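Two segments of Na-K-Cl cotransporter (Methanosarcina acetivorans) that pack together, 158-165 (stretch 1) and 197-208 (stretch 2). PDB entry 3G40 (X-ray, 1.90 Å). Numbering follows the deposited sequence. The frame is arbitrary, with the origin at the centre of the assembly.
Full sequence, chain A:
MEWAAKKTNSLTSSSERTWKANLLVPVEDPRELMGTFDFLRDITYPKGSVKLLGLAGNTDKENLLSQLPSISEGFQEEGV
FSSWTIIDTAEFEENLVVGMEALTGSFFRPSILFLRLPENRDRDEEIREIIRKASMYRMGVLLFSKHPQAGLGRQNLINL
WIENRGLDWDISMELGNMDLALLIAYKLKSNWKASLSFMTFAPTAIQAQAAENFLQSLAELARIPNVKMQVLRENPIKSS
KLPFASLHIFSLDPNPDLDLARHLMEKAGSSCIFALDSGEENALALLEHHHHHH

Stretch 1 (158-165) INLWIENR
Stretch 2 197-208: SFMTFAPTAIQA

Trp 161 and Met 199 form the apolar centre of a two-stranded parallel contact. Trp 161 (chi1 m, chi2 86°) lays its indole so that Met 199 CB sits over one face, 3.6 Å from the centroid of the six-membered ring; Met 199 CB to Trp 161 CE3 is 3.5 Å. Met 199, coiled m, m, m, places SD 5.1 Å from the same centroid, and its flexible thioether chain also fits against Asn 159, with Met 199 CG 3.8 Å from Asn 159 CB. On the opposite face of the sheet, Leu 160 (chi1 t, chi2 -137°) meets Phe 198 (chi1 m), Leu 160 CD1 lying 3.8 Å from Phe 198 CE2, while Ile 162 (m, t) brings CD1 over a face of the Phe 198 ring, 4.2 Å from Phe 198 CG. All three are buried, and their apolar side chains leave no polar group unmet.

The strand segments containing Asn 159 to Trp 161 and Ser 197 to Phe 201 are extended and run in the same direction at 37°, pairing Asn 159 with Ser 197, Leu 160 with Phe 198 and Trp 161 with Met 199 at CA-CA distances of 4.7-5.0 Å. Stretch 1 bonds through alternate residues: Ser 197 N donates to Ile 158 O (2.9 Å), Leu 160 N to Ser 197 O (2.8 Å), Met 199 N to Leu 160 O (2.9 Å) and Ile 162 N to Met 199 O (2.8 Å), all nearly straight.

Beyond this ladder a side chain takes over: the hydroxyl of Thr 200 (chi1 t) supplies a donor, OG1, to Ile 162 O at 2.6 Å. Phe 201 (chi1 p, chi2 97°) leaves the backbone sideways, but its ring comes nearer to stretch 1, with Phe 201 CE1 3.3 Å from Asn 164 CB and Glu 163 OE1 at the ring edge, 3.8 Å from Phe 201 CZ; Glu 163 is exposed, which suits its charge. At the other end, a water bridges Ile 158 O (3.1 Å) and Ser 197 OG (2.9 Å). The contact buries 687 Å² in all.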

ATOM      1  N   ILE A 158     -12.843   0.696  -9.280  1.00 30.90           N
ATOM      2  CA  ILE A 158     -13.143  -0.701  -8.995  1.00 29.27           C
ATOM      3  C   ILE A 158     -13.937  -1.267 -10.167  1.00 34.94           C
ATOM      4  O   ILE A 158     -14.904  -0.645 -10.603  1.00 33.92           O
ATOM      5  CB  ILE A 158     -14.002  -0.843  -7.704  1.00 30.89           C
ATOM      6  CG1 ILE A 158     -13.277  -0.220  -6.500  1.00 31.40           C
ATOM      7  CG2 ILE A 158     -14.308  -2.305  -7.415  1.00 27.39           C
ATOM      8  CD1 ILE A 158     -14.169  -0.003  -5.279  1.00 31.11           C
ATOM      9  N   ASN A 159     -13.531  -2.429 -10.674  1.00 31.11           N
ATOM     10  CA  ASN A 159     -14.335  -3.170 -11.647  1.00 34.88           C
ATOM     11  C   ASN A 159     -14.902  -4.416 -10.982  1.00 36.03           C
ATOM     12  O   ASN A 159     -14.160  -5.181 -10.369  1.00 39.18           O
ATOM     13  CB  ASN A 159     -13.500  -3.630 -12.847  1.00 35.77           C
ATOM     14  CG  ASN A 159     -13.118  -2.495 -13.783  1.00 36.14           C
ATOM     15  OD1 ASN A 159     -13.692  -1.407 -13.739  1.00 35.59           O
ATOM     16  ND2 ASN A 159     -12.141  -2.754 -14.637  1.00 37.40           N
ATOM     17  N   LEU A 160     -16.209  -4.624 -11.098  1.00 31.79           N
ATOM     18  CA  LEU A 160     -16.810  -5.892 -10.676  1.00 34.52           C
ATOM     19  C   LEU A 160     -17.093  -6.687 -11.951  1.00 38.39           C
ATOM     20  O   LEU A 160     -17.897  -6.261 -12.786  1.00 38.03           O
ATOM     21  CB  LEU A 160     -18.126  -5.633  -9.942  1.00 32.50           C
ATOM     22  CG  LEU A 160     -18.726  -6.526  -8.864  1.00 55.31           C
ATOM     23  CD1 LEU A 160     -20.201  -6.611  -9.171  1.00 33.66           C
ATOM     24  CD2 LEU A 160     -18.065  -7.936  -8.659  1.00 34.38           C
ATOM     25  N   TRP A 161     -16.423  -7.827 -12.101  1.00 32.55           N
ATOM     26  CA  TRP A 161     -16.596  -8.690 -13.257  1.00 37.89           C
ATOM     27  C   TRP A 161     -17.710  -9.688 -13.019  1.00 42.62           C
ATOM     28  O   TRP A 161     -17.643 -10.511 -12.109  1.00 45.57           O
ATOM     29  CB  TRP A 161     -15.291  -9.425 -13.577  1.00 36.94           C
ATOM     30  CG  TRP A 161     -14.249  -8.513 -14.090  1.00 35.61           C
ATOM     31  CD1 TRP A 161     -13.366  -7.779 -13.354  1.00 37.01           C
ATOM     32  CD2 TRP A 161     -14.004  -8.184 -15.464  1.00 33.77           C
ATOM     33  NE1 TRP A 161     -12.567  -7.031 -14.187  1.00 38.21           N
ATOM     34  CE2 TRP A 161     -12.939  -7.263 -15.487  1.00 38.03           C
ATOM     35  CE3 TRP A 161     -14.570  -8.595 -16.676  1.00 37.85           C
ATOM     36  CZ2 TRP A 161     -12.428  -6.742 -16.678  1.00 37.88           C
ATOM     37  CZ3 TRP A 161     -14.061  -8.077 -17.859  1.00 37.53           C
ATOM     38  CH2 TRP A 161     -13.004  -7.163 -17.851  1.00 38.21           C
ATOM     39  N   ILE A 162     -18.734  -9.613 -13.855  1.00 38.43           N
ATOM     40  CA  ILE A 162     -19.898 -10.464 -13.721  1.00 40.02           C
ATOM     41  C   ILE A 162     -19.884 -11.524 -14.812  1.00 43.66           C
ATOM     42  O   ILE A 162     -19.835 -11.202 -15.996  1.00 41.91           O
ATOM     43  CB  ILE A 162     -21.168  -9.613 -13.784  1.00 44.08           C
ATOM     44  CG1 ILE A 162     -21.192  -8.689 -12.564  1.00 46.98           C
ATOM     45  CG2 ILE A 162     -22.400 -10.488 -13.860  1.00 46.75           C
ATOM     46  CD1 ILE A 162     -22.294  -7.679 -12.564  1.00 51.28           C
ATOM     47  N   GLU A 163     -19.897 -12.788 -14.400  1.00 45.18           N
ATOM     48  CA  GLU A 163     -19.749 -13.911 -15.316  1.00 52.70           C
ATOM     49  C   GLU A 163     -20.901 -13.990 -16.304  1.00 56.31           C
ATOM     50  O   GLU A 163     -22.043 -13.672 -15.969  1.00 53.22           O
ATOM     51  CB  GLU A 163     -19.644 -15.233 -14.542  1.00 62.53           C
ATOM     52  CG  GLU A 163     -18.389 -15.360 -13.680  1.00 75.08           C
ATOM     53  CD  GLU A 163     -17.110 -15.253 -14.492  1.00 83.90           C
ATOM     54  OE1 GLU A 163     -17.119 -15.648 -15.681  1.00 84.50           O
ATOM     55  OE2 GLU A 163     -16.094 -14.771 -13.944  1.00 81.36           O
ATOM     56  N   ASN A 164     -20.593 -14.415 -17.526  1.00 61.24           N
ATOM     57  CA  ASN A 164     -21.617 -14.602 -18.542  1.00 66.65           C
ATOM     58  C   ASN A 164     -22.741 -15.467 -17.987  1.00 64.90           C
ATOM     59  O   ASN A 164     -22.506 -16.578 -17.508  1.00 65.46           O
ATOM     60  CB  ASN A 164     -21.016 -15.248 -19.789  1.00 81.76           C
ATOM     61  CG  ASN A 164     -21.917 -15.127 -21.009  1.00 91.01           C
ATOM     62  OD1 ASN A 164     -22.861 -14.333 -21.030  1.00 90.67           O
ATOM     63  ND2 ASN A 164     -21.621 -15.913 -22.038  1.00 96.58           N
ATOM     64  N   ARG A 165     -23.961 -14.946 -18.032  1.00 59.81           N
ATOM     65  CA  ARG A 165     -25.105 -15.663 -17.489  1.00 66.96           C
ATOM     66  C   ARG A 165     -25.971 -16.267 -18.597  1.00 80.88           C
ATOM     67  O   ARG A 165     -25.945 -17.475 -18.831  1.00 84.57           O
ATOM     68  CB  ARG A 165     -25.936 -14.733 -16.607  1.00 62.94           C
ATOM     69  CG  ARG A 165     -25.153 -14.138 -15.448  1.00 63.48           C
ATOM     70  CD  ARG A 165     -26.002 -13.151 -14.672  1.00 64.05           C
ATOM     71  NE  ARG A 165     -27.099 -13.805 -13.968  1.00 62.89           N
ATOM     72  CZ  ARG A 165     -26.986 -14.329 -12.750  1.00 65.80           C
ATOM     73  NH1 ARG A 165     -25.822 -14.276 -12.115  1.00 60.37           N
ATOM     74  NH2 ARG A 165     -28.030 -14.907 -12.170  1.00 60.89           N
ATOM     75  N   SER A 197     -17.425   0.160 -11.739  1.00 33.91           N
ATOM     76  CA  SER A 197     -17.969  -0.287 -13.034  1.00 39.50           C
ATOM     77  C   SER A 197     -18.337  -1.755 -12.966  1.00 41.13           C
ATOM     78  O   SER A 197     -17.657  -2.541 -12.304  1.00 37.02           O
ATOM     79  CB  SER A 197     -16.974  -0.102 -14.194  1.00 35.86           C
ATOM     80  OG  SER A 197     -16.572   1.239 -14.352  1.00 37.16           O
ATOM     81  N   PHE A 198     -19.416  -2.119 -13.656  1.00 36.07           N
ATOM     82  CA  PHE A 198     -19.775  -3.518 -13.844  1.00 28.35           C
ATOM     83  C   PHE A 198     -19.286  -3.931 -15.226  1.00 40.54           C
ATOM     84  O   PHE A 198     -19.613  -3.279 -16.224  1.00 38.48           O
ATOM     85  CB  PHE A 198     -21.294  -3.719 -13.806  1.00 31.92           C
ATOM     86  CG  PHE A 198     -21.926  -3.508 -12.464  1.00 34.61           C
ATOM     87  CD1 PHE A 198     -23.309  -3.431 -12.355  1.00 38.00           C
ATOM     88  CD2 PHE A 198     -21.159  -3.400 -11.310  1.00 38.02           C
ATOM     89  CE1 PHE A 198     -23.916  -3.249 -11.133  1.00 39.86           C
ATOM     90  CE2 PHE A 198     -21.767  -3.213 -10.075  1.00 35.69           C
ATOM     91  CZ  PHE A 198     -23.134  -3.147  -9.983  1.00 40.56           C
ATOM     92  N   MET A 199     -18.516  -5.011 -15.274  1.00 38.48           N
ATOM     93  CA  MET A 199     -17.945  -5.535 -16.513  1.00 39.42           C
ATOM     94  C   MET A 199     -18.492  -6.933 -16.801  1.00 38.95           C
ATOM     95  O   MET A 199     -18.570  -7.782 -15.911  1.00 36.30           O
ATOM     96  CB  MET A 199     -16.420  -5.617 -16.385  1.00 43.46           C
ATOM     97  CG  MET A 199     -15.762  -4.345 -15.830  1.00 44.04           C
ATOM     98  SD  MET A 199     -15.676  -3.026 -17.044  1.00 66.84           S
ATOM     99  CE  MET A 199     -15.085  -3.954 -18.443  1.00 50.41           C
ATOM    100  N   THR A 200     -18.879  -7.188 -18.046  1.00 36.11           N
ATOM    101  CA  THR A 200     -19.243  -8.547 -18.419  1.00 37.45           C
ATOM    102  C   THR A 200     -18.905  -8.781 -19.894  1.00 39.38           C
ATOM    103  O   THR A 200     -18.298  -7.931 -20.531  1.00 39.26           O
ATOM    104  CB  THR A 200     -20.730  -8.857 -18.129  1.00 41.62           C
ATOM    105  OG1 THR A 200     -20.943 -10.276 -18.156  1.00 44.62           O
ATOM    106  CG2 THR A 200     -21.637  -8.188 -19.162  1.00 43.45           C
ATOM    107  N   PHE A 201     -19.269  -9.940 -20.417  1.00 40.24           N
ATOM    108  CA  PHE A 201     -18.987 -10.263 -21.820  1.00 45.11           C
ATOM    109  C   PHE A 201     -20.139 -11.068 -22.392  1.00 40.78           C
ATOM    110  O   PHE A 201     -20.906 -11.681 -21.645  1.00 47.05           O
ATOM    111  CB  PHE A 201     -17.688 -11.059 -21.925  1.00 53.68           C
ATOM    112  CG  PHE A 201     -17.622 -12.203 -20.966  1.00 69.20           C
ATOM    113  CD1 PHE A 201     -17.964 -13.481 -21.371  1.00 82.17           C
ATOM    114  CD2 PHE A 201     -17.249 -11.996 -19.649  1.00 79.83           C
ATOM    115  CE1 PHE A 201     -17.915 -14.539 -20.481  1.00 87.16           C
ATOM    116  CE2 PHE A 201     -17.202 -13.046 -18.752  1.00 81.35           C
ATOM    117  CZ  PHE A 201     -17.538 -14.320 -19.169  1.00 85.02           C
ATOM    118  N   ALA A 202     -20.267 -11.058 -23.720  1.00 38.67           N
ATOM    119  CA  ALA A 202     -21.364 -11.734 -24.383  1.00 43.49           C
ATOM    120  C   ALA A 202     -20.923 -12.125 -25.789  1.00 47.76           C
ATOM    121  O   ALA A 202     -20.192 -11.372 -26.436  1.00 46.57           O
ATOM    122  CB  ALA A 202     -22.570 -10.821 -24.440  1.00 45.34           C
ATOM    123  N   PRO A 203     -21.369 -13.302 -26.260  1.00 51.38           N
ATOM    124  CA  PRO A 203     -21.037 -13.886 -27.567  1.00 52.84           C
ATOM    125  C   PRO A 203     -21.858 -13.296 -28.709  1.00 52.04           C
ATOM    126  O   PRO A 203     -21.388 -13.250 -29.851  1.00 48.24           O
ATOM    127  CB  PRO A 203     -21.428 -15.364 -27.406  1.00 52.05           C
ATOM    128  CG  PRO A 203     -21.946 -15.518 -26.018  1.00 60.28           C
ATOM    129  CD  PRO A 203     -22.279 -14.165 -25.497  1.00 54.77           C
ATOM    130  N   THR A 204     -23.081 -12.870 -28.410  1.00 54.41           N
ATOM    131  CA  THR A 204     -23.999 -12.413 -29.456  1.00 56.23           C
ATOM    132  C   THR A 204     -24.655 -11.081 -29.110  1.00 49.62           C
ATOM    133  O   THR A 204     -24.626 -10.650 -27.960  1.00 47.70           O
ATOM    134  CB  THR A 204     -25.099 -13.457 -29.721  1.00 59.36           C
ATOM    135  OG1 THR A 204     -25.934 -13.586 -28.561  1.00 53.01           O
ATOM    136  CG2 THR A 204     -24.478 -14.807 -30.051  1.00 62.95           C
ATOM    137  N   ALA A 205     -25.244 -10.431 -30.107  1.00 48.71           N
ATOM    138  CA  ALA A 205     -25.938  -9.167 -29.888  1.00 49.83           C
ATOM    139  C   ALA A 205     -27.096  -9.340 -28.922  1.00 48.49           C
ATOM    140  O   ALA A 205     -27.280  -8.520 -28.024  1.00 42.76           O
ATOM    141  CB  ALA A 205     -26.438  -8.580 -31.207  1.00 45.89           C
ATOM    142  N   ILE A 206     -27.876 -10.401 -29.115  1.00 45.39           N
ATOM    143  CA  ILE A 206     -29.001 -10.689 -28.222  1.00 47.65           C
ATOM    144  C   ILE A 206     -28.546 -10.889 -26.772  1.00 47.69           C
ATOM    145  O   ILE A 206     -29.192 -10.415 -25.829  1.00 45.85           O
ATOM    146  CB  ILE A 206     -29.800 -11.918 -28.694  1.00 52.65           C
ATOM    147  CG1 ILE A 206     -30.554 -11.586 -29.989  1.00 61.02           C
ATOM    148  CG2 ILE A 206     -30.774 -12.369 -27.620  1.00 60.35           C
ATOM    149  CD1 ILE A 206     -31.124 -12.798 -30.709  1.00 66.71           C
ATOM    150  N   GLN A 207     -27.446 -11.609 -26.591  1.00 43.02           N
ATOM    151  CA  GLN A 207     -26.907 -11.796 -25.250  1.00 46.61           C
ATOM    152  C   GLN A 207     -26.298 -10.509 -24.707  1.00 45.38           C
ATOM    153  O   GLN A 207     -26.399 -10.228 -23.514  1.00 41.91           O
ATOM    154  CB  GLN A 207     -25.881 -12.934 -25.209  1.00 46.00           C
ATOM    155  CG  GLN A 207     -26.492 -14.306 -25.435  1.00 62.79           C
ATOM    156  CD  GLN A 207     -25.515 -15.433 -25.173  1.00 77.40           C
ATOM    157  OE1 GLN A 207     -24.804 -15.434 -24.167  1.00 85.25           O
ATOM    158  NE2 GLN A 207     -25.478 -16.404 -26.079  1.00 88.71           N
ATOM    159  N   ALA A 208     -25.660  -9.732 -25.576  1.00 38.92           N
ATOM    160  CA  ALA A 208     -25.048  -8.484 -25.138  1.00 43.21           C
ATOM    161  C   ALA A 208     -26.119  -7.521 -24.623  1.00 41.92           C
ATOM    162  O   ALA A 208     -25.946  -6.897 -23.576  1.00 39.45           O
ATOM    163  CB  ALA A 208     -24.216  -7.838 -26.276  1.00 39.18           C
TER
HETATM  164  O   HOH W   1     -14.479   1.892 -12.386  1.00 46.66           O